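Local coordinates for protein colicin-B (Escherichia coli, PDB 1RH1) that kills Escherichia coli and close relatives by forming channels that depolarise the cytoplasmic membrane and dissipate cellular energy, at residues A[363-376]-A[495-507]. Residues are numbered along the deposited sequence; the frame is centred on the assembly and turned at random.
Sequences IRSYDDAMSSINKL and AFIDDKFVDELNH
Lys375 and Asp499 carry the charged part of this contact. The Lys375 chain bends at chi3 (-60°), which turns NZ onto the syn side of the Asp499 carboxylate; NZ lies 2.9 Å from both OD1 and OD2. Lys375 NZ also makes a salt bridge to Asp503 OD1 at 3.1 Å. Ser372 OG donates to Asp499 OD1 (2.7 Å) on its anti lone pair, so three bonds in all hold this carboxylate and probably favour its charged form.

Three further hydrogen bonds reach backbone carbonyls. Arg364 NE bonds Ala495 O at 3.0 Å, nearly straight (167°) and in the guanidinium plane. Asp368 CB lies over one face of that group, near the rim, and Asp499 N lies over the centre of the other. Arg364 N donates to Phe496 O. Farther along, Asn506 ND2 donates to Lys375 O at 3.0 Å, from above the carbonyl plane.

Apolar groups fill the rest. Ala495 CB packs on Ile373 CG2 (3.6 Å) and Ala369 CB. Ile363 CD1 touches Phe496 CD2, and the two side chains point the same way. Val502 CG1 meets Leu376 CB at 3.7 Å.

The axes of helix 366-376 and of the 500-507 part of helix 500-510 run almost parallel (4°), with a closest approach of 9.6 Å, in the helical bundle of the pore-forming domain. Helix 441-452 packs against Ile373 and Phe496, while helix 342-357 touches Ile497, Phe501 and Leu505.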
ATOM      1  N   ILE A 363      17.839  18.073   4.354  1.00  2.00           N
ATOM      2  CA  ILE A 363      19.192  18.621   4.189  1.00  3.43           C
ATOM      3  C   ILE A 363      19.644  19.303   5.464  1.00  3.24           C
ATOM      4  O   ILE A 363      18.799  19.611   6.306  1.00  4.88           O
ATOM      5  CB  ILE A 363      19.364  19.691   3.040  1.00  4.99           C
ATOM      6  CG1 ILE A 363      18.338  20.789   3.118  1.00  3.51           C
ATOM      7  CG2 ILE A 363      19.257  18.993   1.695  1.00  5.13           C
ATOM      8  CD1 ILE A 363      18.657  21.854   2.084  1.00  2.00           C
ATOM      9  N   ARG A 364      20.953  19.517   5.652  1.00  2.00           N
ATOM     10  CA  ARG A 364      21.440  20.193   6.842  1.00  2.00           C
ATOM     11  C   ARG A 364      20.951  21.627   6.941  1.00  3.37           C
ATOM     12  O   ARG A 364      20.411  22.183   5.984  1.00  4.57           O
ATOM     13  CB  ARG A 364      22.953  20.216   6.887  1.00  2.00           C
ATOM     14  CG  ARG A 364      23.607  18.871   7.203  1.00  2.00           C
ATOM     15  CD  ARG A 364      24.730  19.095   8.213  1.00  2.00           C
ATOM     16  NE  ARG A 364      25.740  19.951   7.640  1.00  2.00           N
ATOM     17  CZ  ARG A 364      26.758  20.476   8.308  1.00  2.21           C
ATOM     18  NH1 ARG A 364      26.952  20.268   9.611  1.00  2.39           N
ATOM     19  NH2 ARG A 364      27.633  21.187   7.613  1.00  2.09           N
ATOM     20  N   SER A 365      21.069  22.245   8.113  1.00  7.63           N
ATOM     21  CA  SER A 365      20.599  23.608   8.221  1.00  8.06           C
ATOM     22  C   SER A 365      21.542  24.534   7.484  1.00  8.94           C
ATOM     23  O   SER A 365      22.707  24.228   7.266  1.00 11.58           O
ATOM     24  CB  SER A 365      20.550  24.046   9.659  1.00  7.54           C
ATOM     25  OG  SER A 365      21.845  24.409  10.130  1.00  8.54           O
ATOM     26  N   TYR A 366      20.959  25.665   7.129  1.00  9.36           N
ATOM     27  CA  TYR A 366      21.580  26.855   6.562  1.00 12.30           C
ATOM     28  C   TYR A 366      22.809  27.259   7.362  1.00 13.81           C
ATOM     29  O   TYR A 366      23.880  27.370   6.779  1.00 11.68           O
ATOM     30  CB  TYR A 366      20.567  28.022   6.571  1.00 24.02           C
ATOM     31  CG  TYR A 366      19.289  27.727   7.400  1.00 34.21           C
ATOM     32  CD1 TYR A 366      19.293  27.705   8.815  1.00 35.13           C
ATOM     33  CD2 TYR A 366      18.116  27.373   6.714  1.00 36.40           C
ATOM     34  CE1 TYR A 366      18.143  27.319   9.518  1.00 40.52           C
ATOM     35  CE2 TYR A 366      16.966  26.985   7.406  1.00 41.32           C
ATOM     36  CZ  TYR A 366      16.981  26.956   8.804  1.00 42.55           C
ATOM     37  OH  TYR A 366      15.829  26.541   9.466  1.00 44.96           O
ATOM     38  N   ASP A 367      22.697  27.433   8.695  1.00 13.64           N
ATOM     39  CA  ASP A 367      23.805  27.856   9.555  1.00 14.88           C
ATOM     40  C   ASP A 367      24.849  26.748   9.676  1.00 15.49           C
ATOM     41  O   ASP A 367      26.032  27.070   9.808  1.00 17.70           O
ATOM     42  CB  ASP A 367      23.295  28.254  10.976  1.00 16.05           C
ATOM     43  CG  ASP A 367      22.375  29.498  11.120  1.00 24.58           C
ATOM     44  OD1 ASP A 367      22.662  30.422  11.893  1.00 21.56           O
ATOM     45  OD2 ASP A 367      21.329  29.541  10.478  1.00 25.92           O
ATOM     46  N   ASP A 368      24.479  25.452   9.582  1.00 16.24           N
ATOM     47  CA  ASP A 368      25.421  24.334   9.633  1.00 11.00           C
ATOM     48  C   ASP A 368      26.194  24.146   8.352  1.00 12.17           C
ATOM     49  O   ASP A 368      27.390  23.895   8.405  1.00  7.97           O
ATOM     50  CB  ASP A 368      24.716  23.035   9.911  1.00 15.20           C
ATOM     51  CG  ASP A 368      24.189  22.834  11.330  1.00 21.74           C
ATOM     52  OD1 ASP A 368      23.734  21.730  11.630  1.00 24.20           O
ATOM     53  OD2 ASP A 368      24.217  23.756  12.147  1.00 26.79           O
ATOM     54  N   ALA A 369      25.513  24.237   7.197  1.00 11.65           N
ATOM     55  CA  ALA A 369      26.128  24.151   5.863  1.00  9.60           C
ATOM     56  C   ALA A 369      27.085  25.296   5.629  1.00 10.17           C
ATOM     57  O   ALA A 369      28.215  25.074   5.206  1.00 12.12           O
ATOM     58  CB  ALA A 369      25.120  24.233   4.710  1.00  7.67           C
ATOM     59  N   MET A 370      26.666  26.525   5.932  1.00  9.49           N
ATOM     60  CA  MET A 370      27.539  27.673   5.777  1.00  6.68           C
ATOM     61  C   MET A 370      28.673  27.665   6.767  1.00  5.36           C
ATOM     62  O   MET A 370      29.650  28.358   6.545  1.00  3.01           O
ATOM     63  CB  MET A 370      26.767  28.963   5.933  1.00  6.25           C
ATOM     64  CG  MET A 370      25.994  29.317   4.672  1.00  5.33           C
ATOM     65  SD  MET A 370      27.022  29.636   3.235  1.00  2.00           S
ATOM     66  CE  MET A 370      27.992  30.945   3.900  1.00  2.00           C
ATOM     67  N   SER A 371      28.623  26.922   7.859  1.00  6.02           N
ATOM     68  CA  SER A 371      29.827  26.864   8.660  1.00 14.25           C
ATOM     69  C   SER A 371      30.803  25.906   7.962  1.00 16.22           C
ATOM     70  O   SER A 371      32.024  26.115   7.988  1.00 16.06           O
ATOM     71  CB  SER A 371      29.489  26.392  10.089  1.00 19.03           C
ATOM     72  OG  SER A 371      28.920  25.091  10.224  1.00 27.77           O
ATOM     73  N   SER A 372      30.265  24.882   7.274  1.00 13.14           N
ATOM     74  CA  SER A 372      31.098  23.927   6.575  1.00 10.53           C
ATOM     75  C   SER A 372      31.760  24.545   5.385  1.00  9.12           C
ATOM     76  O   SER A 372      32.984  24.489   5.316  1.00 12.01           O
ATOM     77  CB  SER A 372      30.334  22.745   6.066  1.00  8.15           C
ATOM     78  OG  SER A 372      30.241  21.816   7.120  1.00  8.06           O
ATOM     79  N   ILE A 373      31.024  25.194   4.473  1.00  9.85           N
ATOM     80  CA  ILE A 373      31.725  25.705   3.305  1.00  7.01           C
ATOM     81  C   ILE A 373      32.635  26.861   3.700  1.00  9.28           C
ATOM     82  O   ILE A 373      33.601  27.074   2.984  1.00 10.60           O
ATOM     83  CB  ILE A 373      30.747  26.150   2.147  1.00  2.00           C
ATOM     84  CG1 ILE A 373      30.121  27.431   2.436  1.00  3.89           C
ATOM     85  CG2 ILE A 373      29.622  25.177   1.963  1.00  2.00           C
ATOM     86  CD1 ILE A 373      30.773  28.375   1.424  1.00  9.56           C
ATOM     87  N   ASN A 374      32.411  27.575   4.814  1.00  8.40           N
ATOM     88  CA  ASN A 374      33.324  28.616   5.268  1.00  9.72           C
ATOM     89  C   ASN A 374      34.668  28.055   5.709  1.00 11.28           C
ATOM     90  O   ASN A 374      35.695  28.743   5.672  1.00 11.83           O
ATOM     91  CB  ASN A 374      32.800  29.377   6.459  1.00 12.84           C
ATOM     92  CG  ASN A 374      31.719  30.393   6.167  1.00 18.07           C
ATOM     93  OD1 ASN A 374      30.905  30.657   7.051  1.00 26.07           O
ATOM     94  ND2 ASN A 374      31.647  31.001   4.984  1.00 17.43           N
ATOM     95  N   LYS A 375      34.594  26.794   6.165  1.00 12.59           N
ATOM     96  CA  LYS A 375      35.733  26.004   6.601  1.00 12.26           C
ATOM     97  C   LYS A 375      36.551  25.575   5.384  1.00 11.56           C
ATOM     98  O   LYS A 375      37.783  25.530   5.426  1.00 12.87           O
ATOM     99  CB  LYS A 375      35.188  24.795   7.364  1.00 12.94           C
ATOM    100  CG  LYS A 375      36.193  23.752   7.828  1.00 15.84           C
ATOM    101  CD  LYS A 375      35.531  22.435   8.249  1.00 19.89           C
ATOM    102  CE  LYS A 375      34.524  22.502   9.400  1.00 17.47           C
ATOM    103  NZ  LYS A 375      34.383  21.204  10.050  1.00 17.31           N
ATOM    104  N   LEU A 376      35.859  25.267   4.280  1.00  8.38           N
ATOM    105  CA  LEU A 376      36.506  24.810   3.071  1.00  8.08           C
ATOM    106  C   LEU A 376      37.237  25.941   2.399  1.00  2.66           C
ATOM    107  O   LEU A 376      38.420  25.852   2.084  1.00  7.28           O
ATOM    108  CB  LEU A 376      35.468  24.248   2.139  1.00  2.10           C
ATOM    109  CG  LEU A 376      35.906  23.937   0.743  1.00  2.00           C
ATOM    110  CD1 LEU A 376      36.996  22.892   0.732  1.00  3.15           C
ATOM    111  CD2 LEU A 376      34.694  23.480  -0.013  1.00  5.30           C
ATOM    112  N   ALA A 495      28.302  19.813   2.213  1.00  2.91           N
ATOM    113  CA  ALA A 495      27.789  20.631   3.303  1.00  3.27           C
ATOM    114  C   ALA A 495      26.306  20.493   3.645  1.00  2.00           C
ATOM    115  O   ALA A 495      25.934  20.751   4.779  1.00  2.00           O
ATOM    116  CB  ALA A 495      28.062  22.088   2.994  1.00  2.00           C
ATOM    117  N   PHE A 496      25.443  20.105   2.704  1.00  2.00           N
ATOM    118  CA  PHE A 496      24.030  19.884   2.949  1.00  2.00           C
ATOM    119  C   PHE A 496      23.772  18.479   3.444  1.00  2.00           C
ATOM    120  O   PHE A 496      22.633  18.131   3.774  1.00  5.94           O
ATOM    121  CB  PHE A 496      23.189  20.103   1.659  1.00  4.84           C
ATOM    122  CG  PHE A 496      22.935  21.581   1.361  1.00  7.48           C
ATOM    123  CD1 PHE A 496      23.563  22.198   0.281  1.00  4.27           C
ATOM    124  CD2 PHE A 496      22.114  22.334   2.214  1.00  9.00           C
ATOM    125  CE1 PHE A 496      23.373  23.558   0.070  1.00  6.48           C
ATOM    126  CE2 PHE A 496      21.930  23.697   1.993  1.00  2.52           C
ATOM    127  CZ  PHE A 496      22.562  24.308   0.923  1.00  5.81           C
ATOM    128  N   ILE A 497      24.815  17.645   3.478  1.00  2.75           N
ATOM    129  CA  ILE A 497      24.638  16.247   3.838  1.00  5.87           C
ATOM    130  C   ILE A 497      25.415  15.963   5.096  1.00  2.00           C
ATOM    131  O   ILE A 497      24.879  15.473   6.089  1.00  7.12           O
ATOM    132  CB  ILE A 497      25.139  15.283   2.712  1.00  4.18           C
ATOM    133  CG1 ILE A 497      24.612  15.639   1.330  1.00  2.00           C
ATOM    134  CG2 ILE A 497      24.631  13.896   3.070  1.00  2.44           C
ATOM    135  CD1 ILE A 497      25.033  14.706   0.211  1.00  2.00           C
ATOM    136  N   ASP A 498      26.685  16.329   5.054  1.00  5.80           N
ATOM    137  CA  ASP A 498      27.521  16.001   6.168  1.00  6.59           C
ATOM    138  C   ASP A 498      28.751  16.864   6.233  1.00  8.30           C
ATOM    139  O   ASP A 498      29.240  17.302   5.197  1.00 11.80           O
ATOM    140  CB  ASP A 498      27.909  14.556   6.028  1.00 12.90           C
ATOM    141  CG  ASP A 498      28.117  13.846   7.343  1.00 17.18           C
ATOM    142  OD1 ASP A 498      27.493  12.800   7.503  1.00 24.47           O
ATOM    143  OD2 ASP A 498      28.878  14.322   8.192  1.00 21.41           O
ATOM    144  N   ASP A 499      29.277  17.091   7.437  1.00  8.25           N
ATOM    145  CA  ASP A 499      30.509  17.844   7.582  1.00 10.29           C
ATOM    146  C   ASP A 499      31.685  16.911   7.333  1.00 11.78           C
ATOM    147  O   ASP A 499      32.775  17.407   7.039  1.00 13.33           O
ATOM    148  CB  ASP A 499      30.602  18.459   8.992  1.00 12.23           C
ATOM    149  CG  ASP A 499      31.843  19.315   9.246  1.00 10.95           C
ATOM    150  OD1 ASP A 499      31.949  20.413   8.697  1.00  8.72           O
ATOM    151  OD2 ASP A 499      32.711  18.873  10.000  1.00 14.50           O
ATOM    152  N   LYS A 500      31.497  15.577   7.435  1.00 11.90           N
ATOM    153  CA  LYS A 500      32.538  14.602   7.112  1.00 16.02           C
ATOM    154  C   LYS A 500      33.148  14.974   5.769  1.00 12.24           C
ATOM    155  O   LYS A 500      34.328  15.309   5.682  1.00 14.41           O
ATOM    156  CB  LYS A 500      32.033  13.154   6.937  1.00 17.33           C
ATOM    157  CG  LYS A 500      31.380  12.411   8.101  1.00 24.94           C
ATOM    158  CD  LYS A 500      32.156  12.526   9.421  1.00 33.46           C
ATOM    159  CE  LYS A 500      31.388  11.877  10.585  1.00 35.91           C
ATOM    160  NZ  LYS A 500      32.079  12.080  11.850  1.00 36.13           N
ATOM    161  N   PHE A 501      32.270  15.069   4.764  1.00 12.27           N
ATOM    162  CA  PHE A 501      32.619  15.374   3.389  1.00  8.69           C
ATOM    163  C   PHE A 501      33.469  16.617   3.215  1.00 10.04           C
ATOM    164  O   PHE A 501      34.367  16.611   2.377  1.00  9.07           O
ATOM    165  CB  PHE A 501      31.331  15.504   2.590  1.00  4.63           C
ATOM    166  CG  PHE A 501      30.453  14.256   2.619  1.00  2.00           C
ATOM    167  CD1 PHE A 501      31.010  12.982   2.774  1.00  2.00           C
ATOM    168  CD2 PHE A 501      29.072  14.397   2.468  1.00  2.00           C
ATOM    169  CE1 PHE A 501      30.182  11.862   2.775  1.00  2.00           C
ATOM    170  CE2 PHE A 501      28.259  13.265   2.469  1.00  2.00           C
ATOM    171  CZ  PHE A 501      28.808  11.994   2.623  1.00  2.00           C
ATOM    172  N   VAL A 502      33.261  17.673   4.010  1.00  6.25           N
ATOM    173  CA  VAL A 502      34.097  18.850   3.855  1.00  8.17           C
ATOM    174  C   VAL A 502      35.362  18.741   4.703  1.00 12.85           C
ATOM    175  O   VAL A 502      36.321  19.482   4.478  1.00 16.90           O
ATOM    176  CB  VAL A 502      33.246  20.085   4.199  1.00  7.39           C
ATOM    177  CG1 VAL A 502      33.999  21.405   4.078  1.00  3.81           C
ATOM    178  CG2 VAL A 502      32.152  20.154   3.151  1.00  7.12           C
ATOM    179  N   ASP A 503      35.436  17.833   5.683  1.00 15.17           N
ATOM    180  CA  ASP A 503      36.713  17.573   6.324  1.00 16.32           C
ATOM    181  C   ASP A 503      37.590  16.698   5.432  1.00 17.24           C
ATOM    182  O   ASP A 503      38.777  16.998   5.369  1.00 18.83           O
ATOM    183  CB  ASP A 503      36.488  16.908   7.669  1.00 19.92           C
ATOM    184  CG  ASP A 503      36.124  17.890   8.788  1.00 27.25           C
ATOM    185  OD1 ASP A 503      36.156  19.108   8.580  1.00 30.01           O
ATOM    186  OD2 ASP A 503      35.816  17.432   9.896  1.00 32.62           O
ATOM    187  N   GLU A 504      37.086  15.685   4.684  1.00 19.75           N
ATOM    188  CA  GLU A 504      37.883  14.841   3.779  1.00 17.20           C
ATOM    189  C   GLU A 504      38.596  15.636   2.707  1.00 14.99           C
ATOM    190  O   GLU A 504      39.723  15.341   2.355  1.00 16.50           O
ATOM    191  CB  GLU A 504      37.040  13.813   3.028  1.00 19.67           C
ATOM    192  CG  GLU A 504      36.967  12.386   3.581  1.00 28.13           C
ATOM    193  CD  GLU A 504      35.972  12.069   4.713  1.00 31.95           C
ATOM    194  OE1 GLU A 504      36.325  12.260   5.887  1.00 32.31           O
ATOM    195  OE2 GLU A 504      34.861  11.598   4.414  1.00 30.41           O
ATOM    196  N   LEU A 505      37.922  16.656   2.187  1.00 14.75           N
ATOM    197  CA  LEU A 505      38.429  17.561   1.176  1.00 13.86           C
ATOM    198  C   LEU A 505      39.643  18.336   1.664  1.00 17.21           C
ATOM    199  O   LEU A 505      40.734  18.181   1.118  1.00 18.22           O
ATOM    200  CB  LEU A 505      37.318  18.526   0.788  1.00 15.05           C
ATOM    201  CG  LEU A 505      36.596  18.464  -0.555  1.00 11.86           C
ATOM    202  CD1 LEU A 505      37.028  17.276  -1.351  1.00  8.89           C
ATOM    203  CD2 LEU A 505      35.107  18.400  -0.297  1.00 10.89           C
ATOM    204  N   ASN A 506      39.476  19.172   2.696  1.00 17.93           N
ATOM    205  CA  ASN A 506      40.572  19.945   3.261  1.00 19.30           C
ATOM    206  C   ASN A 506      41.755  19.128   3.755  1.00 19.58           C
ATOM    207  O   ASN A 506      42.888  19.359   3.343  1.00 21.40           O
ATOM    208  CB  ASN A 506      40.078  20.795   4.434  1.00 16.45           C
ATOM    209  CG  ASN A 506      39.492  22.144   4.061  1.00 20.70           C
ATOM    210  OD1 ASN A 506      39.450  22.548   2.898  1.00 20.02           O
ATOM    211  ND2 ASN A 506      39.037  22.876   5.077  1.00 20.26           N
ATOM    212  N   HIS A 507      41.507  18.133   4.600  1.00 21.45           N
ATOM    213  CA  HIS A 507      42.579  17.411   5.262  1.00 23.17           C
ATOM    214  C   HIS A 507      43.258  16.333   4.425  1.00 22.37           C
ATOM    215  O   HIS A 507      44.462  16.107   4.586  1.00 24.03           O
ATOM    216  CB  HIS A 507      42.025  16.814   6.603  1.00 30.60           C
ATOM    217  CG  HIS A 507      41.792  17.796   7.782  1.00 34.79           C
ATOM    218  ND1 HIS A 507      42.456  18.914   8.120  1.00 37.70           N
ATOM    219  CD2 HIS A 507      40.812  17.623   8.745  1.00 35.32           C
ATOM    220  CE1 HIS A 507      41.918  19.393   9.220  1.00 35.62           C
ATOM    221  NE2 HIS A 507      40.929  18.615   9.596  1.00 38.73           N
TER